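Side-chain contacts in 4-hydroxy-tetrahydrodipicolinate synthase (Thermotoga maritima, PDB 1O5K), which probably catalyses the condensation of pyruvate with aspartate semialdehyde to 4-hydroxy-tetrahydrodipicolinate, a step of lysine biosynthesis, through a Schiff base on a lysine: residues N48-L53 with S72-I77; D65-L70 with V84-G89; T158-A163 with K190-D195; D183-L188 with F196-G201; V267-N272 with K291-L296. All coordinates share one frame; numbering follows the deposited sequence.

Interaction 1. Residues N48-L53 with S72-I77; sequences NALIVL and SRTLEI. With CA (calcium ion), chain C.
Leu50 and Val52 meet Thr74 in a small, buried contact between a barrel strand, 49-52, and the helix 64-78 that covers it. The evidence is the methyl CG2 of Thr74, which touches both strand residues. Leu50 CD1 lies 3.8 Å from Thr74 CG2, the leucine arriving aslant, whereas Val52 meets the threonine end on, with its CG2 also 3.8 Å from Thr74 CG2. The threonine torsion explains the choice: CG2 stands anti to the backbone N, which turns the hydroxyl back beside that nitrogen (chi1 -55°). There Thr74 OG1 hydrogen-bonds to Leu70 O and Tyr35 OH, so the hydroxyl is satisfied, although Thr74 OG1 still lies against Val52 CG2 at 3.8 Å.

On the same helix, Arg73 NH1 donates to Glu76 OE2 at 2.7 Å, nearly in the guanidinium plane and on the anti side of the carboxylate. Glu76 uses its backbone instead to bind calcium, with Glu76 O 2.3 Å from the ion; Asp79 and three waters complete the ligands found. The strand-to-helix packing, with strand 84-87 following the helix, is that of a right-handed beta-alpha-beta unit of a TIM barrel.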
# COMPACT_ATOMS: atom_id res chain seq x y z
N ASN A 48 31.87 9.30 -12.25
CA ASN A 48 32.47 8.19 -12.92
C ASN A 48 31.74 7.70 -14.18
O ASN A 48 32.26 6.87 -14.88
CB ASN A 48 32.70 7.04 -11.95
CG ASN A 48 34.04 7.22 -11.19
OD1 ASN A 48 34.93 7.90 -11.69
ND2 ASN A 48 34.16 6.68 -10.03
N ALA A 49 30.58 8.26 -14.46
CA ALA A 49 29.77 7.97 -15.68
C ALA A 49 28.70 9.00 -15.85
O ALA A 49 28.36 9.73 -14.91
CB ALA A 49 29.10 6.61 -15.57
N LEU A 50 28.23 9.14 -17.10
CA LEU A 50 27.05 9.96 -17.37
C LEU A 50 25.98 9.09 -18.02
O LEU A 50 26.26 8.38 -19.02
CB LEU A 50 27.33 11.15 -18.27
CG LEU A 50 28.29 12.22 -17.79
CD1 LEU A 50 28.57 13.16 -18.90
CD2 LEU A 50 27.71 12.98 -16.62
N ILE A 51 24.79 9.19 -17.46
CA ILE A 51 23.59 8.59 -18.00
C ILE A 51 22.79 9.72 -18.65
O ILE A 51 22.31 10.65 -17.97
CB ILE A 51 22.77 7.83 -16.96
CG1 ILE A 51 23.46 6.48 -16.60
CG2 ILE A 51 21.40 7.57 -17.48
CD1 ILE A 51 24.75 6.63 -15.84
N VAL A 52 22.69 9.66 -19.97
CA VAL A 52 22.02 10.69 -20.76
C VAL A 52 20.66 10.13 -21.23
O VAL A 52 20.56 8.95 -21.60
CB VAL A 52 22.91 11.02 -21.98
CG1 VAL A 52 22.23 11.96 -22.93
CG2 VAL A 52 24.25 11.67 -21.51
N LEU A 53 19.63 10.96 -21.24
CA LEU A 53 18.30 10.56 -21.70
C LEU A 53 17.66 9.44 -20.86
O LEU A 53 16.99 8.58 -21.38
CB LEU A 53 18.30 10.21 -23.20
CG LEU A 53 18.65 11.44 -24.04
CD1 LEU A 53 19.12 10.98 -25.41
CD2 LEU A 53 17.49 12.42 -24.16
N SER A 72 25.75 12.70 -29.16
CA SER A 72 27.01 13.00 -29.84
C SER A 72 27.77 14.09 -29.11
O SER A 72 29.00 13.99 -28.94
CB SER A 72 26.74 13.42 -31.28
OG SER A 72 26.22 12.29 -31.99
N ARG A 73 27.05 15.13 -28.67
CA ARG A 73 27.73 16.21 -27.97
C ARG A 73 28.32 15.75 -26.62
O ARG A 73 29.38 16.19 -26.24
CB ARG A 73 26.82 17.42 -27.77
CG ARG A 73 27.54 18.66 -27.24
CD ARG A 73 28.70 19.09 -28.19
NE ARG A 73 29.62 20.07 -27.62
CZ ARG A 73 30.89 20.28 -28.05
NH1 ARG A 73 31.41 19.56 -29.04
NH2 ARG A 73 31.65 21.21 -27.48
N THR A 74 27.64 14.85 -25.91
CA THR A 74 28.14 14.34 -24.64
C THR A 74 29.44 13.58 -24.88
O THR A 74 30.47 13.82 -24.22
CB THR A 74 27.13 13.41 -24.00
OG1 THR A 74 25.86 14.09 -23.89
CG2 THR A 74 27.58 13.06 -22.59
N LEU A 75 29.42 12.70 -25.88
CA LEU A 75 30.66 11.95 -26.23
C LEU A 75 31.81 12.87 -26.60
O LEU A 75 32.96 12.61 -26.22
CB LEU A 75 30.36 10.90 -27.30
CG LEU A 75 29.45 9.76 -26.91
CD1 LEU A 75 28.80 9.17 -28.16
CD2 LEU A 75 30.23 8.68 -26.11
N GLU A 76 31.53 13.93 -27.34
CA GLU A 76 32.52 14.94 -27.71
C GLU A 76 33.14 15.66 -26.51
O GLU A 76 34.35 15.75 -26.40
CB GLU A 76 31.91 15.99 -28.64
CG GLU A 76 31.65 15.42 -30.03
CD GLU A 76 30.86 16.36 -30.92
OE1 GLU A 76 30.61 15.97 -32.09
OE2 GLU A 76 30.48 17.45 -30.48
N ILE A 77 32.32 16.13 -25.58
CA ILE A 77 32.86 16.81 -24.38
C ILE A 77 33.67 15.92 -23.44
O ILE A 77 34.70 16.32 -22.92
CB ILE A 77 31.72 17.43 -23.57
CG1 ILE A 77 31.03 18.50 -24.39
CG2 ILE A 77 32.29 18.04 -22.27
CD1 ILE A 77 29.65 18.82 -23.81
CA CA C . 36.21 16.30 -27.69
O HOH W 1 36.33 13.63 -28.65
O HOH W 2 37.00 17.93 -26.20
O HOH W 3 35.24 18.43 -27.82

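Interaction 2. Residues D65-L70 with V84-G89; sequences DEREKL and VIVGAG
Arg67 reaches from helix 64-78 to the end of strand 84-87 and gives one N-H to a backbone carbonyl. Arg67 NH2 stands 2.8 Å from Gly87 O, and the N-H...O angle of 160° makes the bond nearly straight. The donor lies in the carbonyl plane, with a C=O...N angle of 154°, while the oxygen sits at the edge of the guanidinium, close to its plane.

Two apolar neighbours lie near the same nitrogen: Val86 CG1 is 4.0 Å from Arg67 NH2, and Ala88 CA lies at the same distance from that atom. Both come at an oblique slant to the guanidinium. Val86 presents CG1, the methyl anti to its backbone N.

The arginine chain is extended at chi2 and bends at chi3 (57°), which swings the guanidinium off the line of the aliphatic part, and the last torsion turns its plane as well. Leu53 and Leu99 touch the side chain and help to position it. A methionine in place of Arg67 would probably leave Gly87 O without this donor and weaken the tie between the helix and the strand end.

Farther out, Val86 also packs on Val71 of helix 64-78, and Ala88 on Leu99 and Val100 of helix 93-106. The contact belongs to a beta-alpha-beta unit of the TIM barrel, in which strand 84-87 runs between strands 49-52 and 110-114 of the parallel sheet, so the arginine spans from the outer helical layer to the end of an inner strand.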
# COMPACT_ATOMS: atom_id res chain seq x y z
N ASP A 65 15.96 13.32 -33.44
CA ASP A 65 17.05 14.16 -33.91
C ASP A 65 17.76 14.86 -32.73
O ASP A 65 18.97 14.93 -32.67
CB ASP A 65 16.55 15.15 -34.96
CG ASP A 65 16.22 14.44 -36.30
OD1 ASP A 65 17.07 13.62 -36.76
OD2 ASP A 65 15.14 14.64 -36.95
N GLU A 66 16.99 15.29 -31.75
CA GLU A 66 17.56 15.85 -30.52
C GLU A 66 18.42 14.88 -29.71
O GLU A 66 19.45 15.26 -29.15
CB GLU A 66 16.41 16.40 -29.65
CG GLU A 66 15.85 17.67 -30.21
CD GLU A 66 14.56 18.09 -29.54
OE1 GLU A 66 13.85 17.22 -28.99
OE2 GLU A 66 14.26 19.30 -29.58
N ARG A 67 17.98 13.63 -29.64
CA ARG A 67 18.71 12.59 -28.94
C ARG A 67 20.08 12.44 -29.62
O ARG A 67 21.11 12.35 -28.93
CB ARG A 67 17.99 11.26 -29.06
CG ARG A 67 16.71 11.18 -28.35
CD ARG A 67 15.96 9.85 -28.63
NE ARG A 67 16.75 8.67 -28.28
CZ ARG A 67 16.75 8.07 -27.08
NH1 ARG A 67 15.99 8.51 -26.08
NH2 ARG A 67 17.52 7.02 -26.87
N GLU A 68 20.09 12.39 -30.95
CA GLU A 68 21.36 12.21 -31.66
C GLU A 68 22.32 13.35 -31.31
O GLU A 68 23.48 13.11 -30.98
CB GLU A 68 21.14 12.13 -33.18
CG GLU A 68 22.47 12.26 -33.90
CD GLU A 68 22.40 11.91 -35.36
OE1 GLU A 68 23.37 12.28 -36.06
OE2 GLU A 68 21.41 11.26 -35.79
N LYS A 69 21.81 14.58 -31.31
CA LYS A 69 22.64 15.74 -31.03
C LYS A 69 23.17 15.73 -29.60
O LYS A 69 24.33 16.04 -29.38
CB LYS A 69 21.84 17.03 -31.23
CG LYS A 69 21.57 17.34 -32.65
CD LYS A 69 20.70 18.57 -32.76
CE LYS A 69 20.61 19.07 -34.22
NZ LYS A 69 20.10 20.48 -34.27
N LEU A 70 22.32 15.36 -28.65
CA LEU A 70 22.68 15.37 -27.26
C LEU A 70 23.68 14.24 -27.00
O LEU A 70 24.66 14.46 -26.30
CB LEU A 70 21.42 15.19 -26.40
CG LEU A 70 21.57 15.32 -24.88
CD1 LEU A 70 21.92 16.74 -24.49
CD2 LEU A 70 20.30 14.94 -24.19
N VAL A 84 29.65 6.96 -21.38
CA VAL A 84 28.39 7.64 -21.64
C VAL A 84 27.38 6.55 -21.94
O VAL A 84 27.52 5.79 -22.89
CB VAL A 84 28.52 8.66 -22.83
CG1 VAL A 84 27.15 9.27 -23.26
CG2 VAL A 84 29.49 9.78 -22.45
N ILE A 85 26.40 6.47 -21.07
CA ILE A 85 25.37 5.47 -21.08
C ILE A 85 24.05 6.18 -21.45
O ILE A 85 23.67 7.14 -20.81
CB ILE A 85 25.28 4.83 -19.70
CG1 ILE A 85 26.60 4.14 -19.34
CG2 ILE A 85 24.12 3.81 -19.67
CD1 ILE A 85 26.65 3.57 -17.97
N VAL A 86 23.38 5.68 -22.48
CA VAL A 86 22.23 6.33 -23.09
C VAL A 86 20.96 5.56 -22.75
O VAL A 86 20.89 4.34 -22.94
CB VAL A 86 22.39 6.39 -24.58
CG1 VAL A 86 21.14 6.99 -25.25
CG2 VAL A 86 23.67 7.17 -24.94
N GLY A 87 19.99 6.26 -22.19
CA GLY A 87 18.66 5.71 -22.03
C GLY A 87 18.03 5.34 -23.38
O GLY A 87 18.02 6.15 -24.27
N ALA A 88 17.51 4.13 -23.50
CA ALA A 88 17.04 3.63 -24.78
C ALA A 88 15.86 2.66 -24.63
O ALA A 88 15.54 1.94 -25.56
CB ALA A 88 18.17 2.96 -25.51
N GLY A 89 15.23 2.62 -23.47
CA GLY A 89 14.16 1.65 -23.23
C GLY A 89 12.80 2.24 -23.55
O GLY A 89 12.53 3.40 -23.22

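Interaction 3. Residues T158-A163 with K190-D195; sequences TAARIA and KQARSD
The backbones of Ala160 and Ala192 come within 5.8 Å at their CA atoms, and those of Ala163 and Arg193 within 6.1 Å, where helix 179-192 ends beside helix 156-165. The small alanine side chains allow the close approach at Ala160 and Ala192. Ala192 CB rests 3.4 Å from Ala160 O, and it also lies 4.2 Å from Ala163 CB.

Arg193, the first residue to leave helical geometry, supplies the polar part. With CG anti to the backbone N (chi1 -176°) and the chain bent at chi3, it passes alongside Ala163 O, whose nearest carbon on the arginine is CD at 3.1 Å. Arg193 NH1 then donates to Ala163 O at 2.9 Å, with an N-H...O angle of 164°; the donor lies in the carbonyl plane on a lone pair. Another edge of the guanidinium is used by Asp195, whose OD2 is 3.1 Å from Arg193 NE in a salt bridge on the syn side of the carboxylate. Arg193 NH1 also bonds to Leu166 O. A leucine at Arg193 would probably leave Ala163 O without this donor and Asp195 without its charged mate.

Chemically, one cation collects backbone oxygens from around the end of helix 156-165. Its positive charge is likely to suit the negative C-terminal end of that helix dipole, while Asp195 helps to fix the rotation of the guanidinium.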
# COMPACT_ATOMS: atom_id res chain seq x y z
N THR A 158 14.31 -12.82 -11.24
CA THR A 158 14.24 -12.52 -12.68
C THR A 158 15.50 -11.78 -13.06
O THR A 158 16.14 -12.12 -14.04
CB THR A 158 13.02 -11.71 -13.04
OG1 THR A 158 11.84 -12.41 -12.67
CG2 THR A 158 12.89 -11.50 -14.52
N ALA A 159 15.91 -10.79 -12.25
CA ALA A 159 17.21 -10.13 -12.52
C ALA A 159 18.37 -11.11 -12.52
O ALA A 159 19.28 -10.98 -13.32
CB ALA A 159 17.49 -9.01 -11.50
N ALA A 160 18.35 -12.09 -11.62
CA ALA A 160 19.44 -13.08 -11.52
C ALA A 160 19.43 -13.94 -12.75
O ALA A 160 20.48 -14.42 -13.20
CB ALA A 160 19.27 -13.97 -10.28
N ARG A 161 18.24 -14.23 -13.27
CA ARG A 161 18.16 -15.10 -14.46
C ARG A 161 18.77 -14.37 -15.68
O ARG A 161 19.54 -14.92 -16.49
CB ARG A 161 16.70 -15.41 -14.69
CG ARG A 161 16.44 -16.33 -15.75
CD ARG A 161 14.95 -16.59 -15.90
NE ARG A 161 14.81 -17.55 -16.96
CZ ARG A 161 13.75 -17.68 -17.74
NH1 ARG A 161 12.68 -16.92 -17.53
NH2 ARG A 161 13.77 -18.60 -18.69
N ILE A 162 18.42 -13.10 -15.79
CA ILE A 162 19.03 -12.20 -16.78
C ILE A 162 20.56 -12.10 -16.67
O ILE A 162 21.27 -12.26 -17.66
CB ILE A 162 18.36 -10.80 -16.69
CG1 ILE A 162 16.92 -10.88 -17.24
CG2 ILE A 162 19.19 -9.72 -17.44
CD1 ILE A 162 16.10 -9.70 -16.86
N ALA A 163 21.06 -11.83 -15.46
CA ALA A 163 22.50 -11.93 -15.14
C ALA A 163 23.14 -13.23 -15.60
O ALA A 163 24.19 -13.24 -16.24
CB ALA A 163 22.72 -11.75 -13.65
N LYS A 190 24.63 -11.33 -8.07
CA LYS A 190 26.05 -11.54 -7.95
C LYS A 190 26.37 -12.96 -7.70
O LYS A 190 27.45 -13.43 -8.04
CB LYS A 190 26.64 -10.65 -6.84
CG LYS A 190 26.71 -9.21 -7.34
CD LYS A 190 27.27 -8.21 -6.34
CE LYS A 190 27.15 -6.75 -6.86
NZ LYS A 190 28.16 -6.39 -7.95
N GLN A 191 25.43 -13.68 -7.12
CA GLN A 191 25.54 -15.13 -7.07
C GLN A 191 25.42 -15.77 -8.45
O GLN A 191 26.03 -16.83 -8.71
CB GLN A 191 24.48 -15.72 -6.19
CG GLN A 191 24.70 -15.57 -4.71
CD GLN A 191 23.62 -16.35 -3.91
OE1 GLN A 191 23.31 -17.50 -4.24
NE2 GLN A 191 23.04 -15.70 -2.88
N ALA A 192 24.63 -15.18 -9.33
CA ALA A 192 24.48 -15.74 -10.69
C ALA A 192 25.70 -15.37 -11.52
O ALA A 192 26.20 -16.19 -12.27
CB ALA A 192 23.26 -15.24 -11.36
N ARG A 193 26.22 -14.18 -11.30
CA ARG A 193 27.40 -13.72 -12.01
C ARG A 193 28.15 -12.68 -11.18
O ARG A 193 27.66 -11.59 -10.93
CB ARG A 193 26.92 -13.16 -13.30
CG ARG A 193 27.91 -12.69 -14.29
CD ARG A 193 27.15 -12.40 -15.57
NE ARG A 193 27.52 -11.18 -16.19
CZ ARG A 193 26.79 -10.56 -17.10
NH1 ARG A 193 25.61 -11.05 -17.50
NH2 ARG A 193 27.26 -9.45 -17.62
N SER A 194 29.33 -13.05 -10.75
CA SER A 194 30.01 -12.30 -9.70
C SER A 194 30.34 -10.86 -10.09
O SER A 194 30.48 -10.01 -9.21
CB SER A 194 31.29 -13.03 -9.30
OG SER A 194 32.18 -13.10 -10.39
N ASP A 195 30.42 -10.59 -11.39
CA ASP A 195 30.80 -9.29 -11.94
C ASP A 195 29.57 -8.43 -12.33
O ASP A 195 29.73 -7.33 -12.89
CB ASP A 195 31.69 -9.52 -13.19
CG ASP A 195 31.06 -10.52 -14.15
OD1 ASP A 195 31.36 -11.74 -14.02
OD2 ASP A 195 30.22 -10.22 -15.01

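Interaction 4. Residues D183-L188 with F196-G201; sequences DRTVSL and FMVWSG
Val198 packs against Val186 and Thr185, and across the two segments the contact is purely apolar. Val198 CG1 lies 3.8 Å from Val186 CG2, the two valines slanting past each other, and the same methyl is 4.1 Å from Thr185 CG2. One branch of Val198 thus touches two successive helix residues. The torsion accounts for this: CG1 is anti to the backbone N (chi1 -179°), while the other branch, CG2, approaches the backbone of the helix, 4.2 Å from Val186 CA. The closest pair of CA atoms, Val186 and Val198, is 6.2 Å apart, so helix and loop lie close enough for short branched side chains to meet.

The polar interactions are made with other partners. Thr185 turns its methyl to the valine, and its OG1 hydrogen-bonds to Glu174 OE1 and to Gln181 O. The backbone of Val198 is held by its N, which bonds to Asp215 OD1.

Aromatic contacts form a separate group: Trp199 stacks with Phe14, and the CB of Met197 lies 3.3 Å above the plane of the Trp199 ring, toward its rim.

Charged contacts face the second subunit. There Asp183 OD2 forms a salt bridge with Arg249 of that subunit and also accepts from its Tyr208 and His248.

Met197 and Trp199 make backbone hydrogen bonds to Val170, Ile172 and Glu174, on or just past strand 169-171. The extended segment 196-201 therefore runs beside that strand, with helix 179-192, which precedes it, packed over Val198 as in an alpha-to-beta step of the TIM barrel, and helix 206-212 meeting Ser200.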
# COMPACT_ATOMS: atom_id res chain seq x y z
N ASP A 183 18.44 -5.79 -1.11
CA ASP A 183 19.25 -6.86 -0.53
C ASP A 183 19.30 -8.08 -1.46
O ASP A 183 20.37 -8.59 -1.74
CB ASP A 183 18.65 -7.23 0.82
CG ASP A 183 19.41 -8.32 1.51
OD1 ASP A 183 18.94 -9.47 1.46
OD2 ASP A 183 20.46 -8.11 2.10
N ARG A 184 18.14 -8.49 -1.94
CA ARG A 184 18.01 -9.68 -2.77
C ARG A 184 18.52 -9.49 -4.21
O ARG A 184 19.13 -10.41 -4.77
CB ARG A 184 16.58 -10.17 -2.75
CG ARG A 184 16.27 -10.92 -1.51
CD ARG A 184 16.91 -12.34 -1.48
NE ARG A 184 16.08 -13.33 -2.17
CZ ARG A 184 16.29 -14.66 -2.20
NH1 ARG A 184 15.44 -15.44 -2.86
NH2 ARG A 184 17.33 -15.22 -1.60
N THR A 185 18.27 -8.33 -4.82
CA THR A 185 18.83 -8.01 -6.12
C THR A 185 20.35 -8.11 -6.09
O THR A 185 20.92 -8.81 -6.90
CB THR A 185 18.36 -6.67 -6.58
OG1 THR A 185 16.94 -6.75 -6.85
CG2 THR A 185 18.96 -6.29 -7.85
N VAL A 186 20.98 -7.47 -5.12
CA VAL A 186 22.42 -7.56 -4.99
C VAL A 186 22.86 -9.01 -4.79
O VAL A 186 23.72 -9.49 -5.51
CB VAL A 186 22.99 -6.71 -3.87
CG1 VAL A 186 24.51 -6.97 -3.74
CG2 VAL A 186 22.75 -5.25 -4.16
N SER A 187 22.28 -9.70 -3.81
CA SER A 187 22.71 -11.07 -3.44
C SER A 187 22.52 -12.03 -4.62
O SER A 187 23.42 -12.79 -4.98
CB SER A 187 21.84 -11.57 -2.27
OG SER A 187 22.17 -12.95 -2.01
N LEU A 188 21.33 -12.02 -5.21
CA LEU A 188 21.02 -13.09 -6.16
C LEU A 188 21.72 -12.86 -7.49
O LEU A 188 22.15 -13.83 -8.13
CB LEU A 188 19.54 -13.19 -6.36
CG LEU A 188 18.70 -13.79 -5.23
CD1 LEU A 188 17.31 -14.01 -5.75
CD2 LEU A 188 19.28 -15.13 -4.70
N PHE A 196 28.37 -8.95 -12.07
CA PHE A 196 27.14 -8.24 -12.42
C PHE A 196 27.05 -7.02 -11.49
O PHE A 196 27.25 -7.13 -10.30
CB PHE A 196 25.92 -9.12 -12.25
CG PHE A 196 24.68 -8.59 -12.94
CD1 PHE A 196 24.52 -8.74 -14.31
CD2 PHE A 196 23.63 -7.98 -12.24
CE1 PHE A 196 23.36 -8.27 -14.97
CE2 PHE A 196 22.47 -7.56 -12.87
CZ PHE A 196 22.31 -7.69 -14.24
N MET A 197 26.78 -5.86 -12.07
CA MET A 197 26.78 -4.60 -11.35
C MET A 197 25.40 -4.28 -10.84
O MET A 197 24.40 -4.50 -11.53
CB MET A 197 27.23 -3.48 -12.26
CG MET A 197 28.62 -3.71 -12.87
SD MET A 197 29.93 -3.86 -11.71
CE MET A 197 30.06 -2.32 -11.20
N VAL A 198 25.33 -3.70 -9.63
CA VAL A 198 24.07 -3.30 -9.11
C VAL A 198 24.26 -1.88 -8.55
O VAL A 198 25.03 -1.70 -7.61
CB VAL A 198 23.52 -4.23 -8.03
CG1 VAL A 198 22.15 -3.67 -7.57
CG2 VAL A 198 23.41 -5.61 -8.52
N TRP A 199 23.65 -0.90 -9.21
CA TRP A 199 23.70 0.50 -8.80
C TRP A 199 22.37 0.89 -8.26
O TRP A 199 21.28 0.46 -8.78
CB TRP A 199 24.06 1.42 -9.96
CG TRP A 199 25.36 1.12 -10.69
CD1 TRP A 199 26.61 1.45 -10.30
CD2 TRP A 199 25.50 0.35 -11.90
NE1 TRP A 199 27.53 1.00 -11.21
CE2 TRP A 199 26.87 0.34 -12.22
CE3 TRP A 199 24.59 -0.25 -12.78
CZ2 TRP A 199 27.37 -0.26 -13.37
CZ3 TRP A 199 25.07 -0.83 -13.93
CH2 TRP A 199 26.46 -0.88 -14.20
N SER A 200 22.38 1.72 -7.22
CA SER A 200 21.15 2.31 -6.75
C SER A 200 20.52 3.28 -7.77
O SER A 200 21.22 4.10 -8.40
CB SER A 200 21.37 3.13 -5.43
OG SER A 200 20.15 3.61 -4.97
N GLY A 201 19.20 3.23 -7.89
CA GLY A 201 18.41 4.17 -8.64
C GLY A 201 17.74 5.20 -7.75
O GLY A 201 16.98 6.03 -8.24

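Interaction 5. Residues V267-N272 with K291-L296; sequences VKAALN and KTVELL
Leu296 packs against Ala269 and Ala270 where two helices cross, 265-273 and 290-302, both in the C-terminal helical region that follows the TIM barrel in this family. Over these segments the axes approach to 9.7 Å with a signed crossing angle of -55°. Small residues permit the approach: the CA atoms of Ala270 and Leu296 are 6.2 Å apart.

Traced outward, the leucine starts with CB on the side of its helix turned to the partner. Its CG is anti to the carbonyl carbon and beside the backbone N (chi1 -68°), and both CB and CG stay farther from the other segment than the tip does; Leu296 CG is 4.8 Å from Ala270 CB. The touching is left to CD1. This methyl lies 3.9 Å from Ala269 CB and 4.4 Å from Ala270 CB, so it touches two consecutive alanines. Leu273 and Ala257 also touch the leucine, the second from helix 241-257.

One turn earlier, Val293 adds a looser contact to the same alanine, its CG2 being 4.3 Å from Ala269 CB. The methyl of Ala269 is thus approached by two side chains spaced three residues apart on helix 290-302. No hydrogen bond crosses between the segments; the contacts found are apolar side-chain packing. Beyond the methyls, Leu296 CD1 also rests against the helix backbone, 4.0 Å from Ala270 N.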
# COMPACT_ATOMS: atom_id res chain seq x y z
N VAL A 267 15.01 19.25 -9.55
CA VAL A 267 16.46 19.37 -9.91
C VAL A 267 16.71 20.48 -10.96
O VAL A 267 17.71 21.25 -10.86
CB VAL A 267 17.08 18.00 -10.26
CG1 VAL A 267 16.62 17.50 -11.61
CG2 VAL A 267 18.61 18.09 -10.22
N LYS A 268 15.79 20.66 -11.90
CA LYS A 268 15.93 21.75 -12.87
C LYS A 268 15.79 23.09 -12.16
O LYS A 268 16.54 24.00 -12.47
CB LYS A 268 14.98 21.62 -14.06
CG LYS A 268 15.44 20.58 -15.08
CD LYS A 268 14.64 20.60 -16.36
CE LYS A 268 15.52 20.39 -17.55
NZ LYS A 268 14.83 20.41 -18.84
N ALA A 269 14.86 23.22 -11.21
CA ALA A 269 14.72 24.50 -10.46
C ALA A 269 16.00 24.80 -9.65
O ALA A 269 16.46 25.92 -9.61
CB ALA A 269 13.46 24.50 -9.59
N ALA A 270 16.58 23.76 -9.06
CA ALA A 270 17.85 23.83 -8.35
C ALA A 270 19.02 24.27 -9.26
O ALA A 270 19.78 25.19 -8.93
CB ALA A 270 18.15 22.44 -7.69
N LEU A 271 19.16 23.63 -10.42
CA LEU A 271 20.20 24.01 -11.40
C LEU A 271 20.02 25.45 -11.87
O LEU A 271 21.01 26.21 -12.05
CB LEU A 271 20.19 23.03 -12.56
CG LEU A 271 20.79 21.67 -12.14
CD1 LEU A 271 20.44 20.65 -13.20
CD2 LEU A 271 22.26 21.75 -11.99
N ASN A 272 18.78 25.87 -12.01
CA ASN A 272 18.54 27.27 -12.36
C ASN A 272 18.96 28.26 -11.25
O ASN A 272 19.61 29.32 -11.50
CB ASN A 272 17.06 27.47 -12.72
CG ASN A 272 16.72 28.90 -13.03
OD1 ASN A 272 15.94 29.52 -12.31
ND2 ASN A 272 17.26 29.44 -14.12
N LYS A 291 6.80 27.15 -3.58
CA LYS A 291 7.12 26.41 -2.37
C LYS A 291 8.34 25.51 -2.53
O LYS A 291 9.23 25.55 -1.68
CB LYS A 291 5.90 25.59 -1.90
CG LYS A 291 4.88 26.46 -1.15
CD LYS A 291 3.71 25.64 -0.62
CE LYS A 291 2.58 26.55 -0.08
NZ LYS A 291 1.33 25.75 0.18
N THR A 292 8.41 24.74 -3.62
CA THR A 292 9.55 23.87 -3.90
C THR A 292 10.81 24.72 -4.11
O THR A 292 11.89 24.39 -3.65
CB THR A 292 9.28 23.03 -5.16
OG1 THR A 292 8.16 22.14 -4.95
CG2 THR A 292 10.48 22.14 -5.54
N VAL A 293 10.69 25.79 -4.88
CA VAL A 293 11.86 26.64 -5.16
C VAL A 293 12.44 27.23 -3.87
O VAL A 293 13.67 27.28 -3.68
CB VAL A 293 11.49 27.79 -6.07
CG1 VAL A 293 12.69 28.76 -6.19
CG2 VAL A 293 11.05 27.28 -7.44
N GLU A 294 11.54 27.68 -2.99
CA GLU A 294 11.88 28.29 -1.71
C GLU A 294 12.64 27.27 -0.85
O GLU A 294 13.67 27.58 -0.26
CB GLU A 294 10.55 28.68 -1.07
CG GLU A 294 10.43 29.60 0.11
CD GLU A 294 8.92 29.81 0.32
OE1 GLU A 294 8.36 30.81 -0.22
OE2 GLU A 294 8.27 28.89 0.90
N LEU A 295 12.15 26.03 -0.85
CA LEU A 295 12.78 24.92 -0.11
C LEU A 295 14.15 24.61 -0.69
O LEU A 295 15.15 24.51 0.01
CB LEU A 295 11.89 23.67 -0.18
CG LEU A 295 12.50 22.34 0.27
CD1 LEU A 295 12.81 22.43 1.74
CD2 LEU A 295 11.57 21.18 -0.02
N LEU A 296 14.19 24.41 -2.00
CA LEU A 296 15.47 24.16 -2.63
C LEU A 296 16.49 25.29 -2.29
O LEU A 296 17.64 25.00 -1.96
CB LEU A 296 15.29 24.04 -4.13
CG LEU A 296 14.53 22.79 -4.55
CD1 LEU A 296 14.12 23.03 -6.00
CD2 LEU A 296 15.39 21.53 -4.37

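How the interactions relate
From the N terminus, interactions 1 and 2 come first and cross, their segments alternating as strand 49-52, two successive parts of helix 64-78, then strand 84-87. Each closes a short loop of one beta-alpha-beta unit, and the strands join directly, with Leu50 O 2.8 Å from Ile85 N. Interactions 3 and 4 form a second crossing pair, sharing helix 179-192: 158-163 reaches forward past 183-188 to 190-195, and 183-188 to 196-201. Lys190 NZ, 2.6 Å from Phe196 O, links them. Interaction 5 closes last, in series, joining helices near the C terminus, its centre about 39 Å from that of interaction 3.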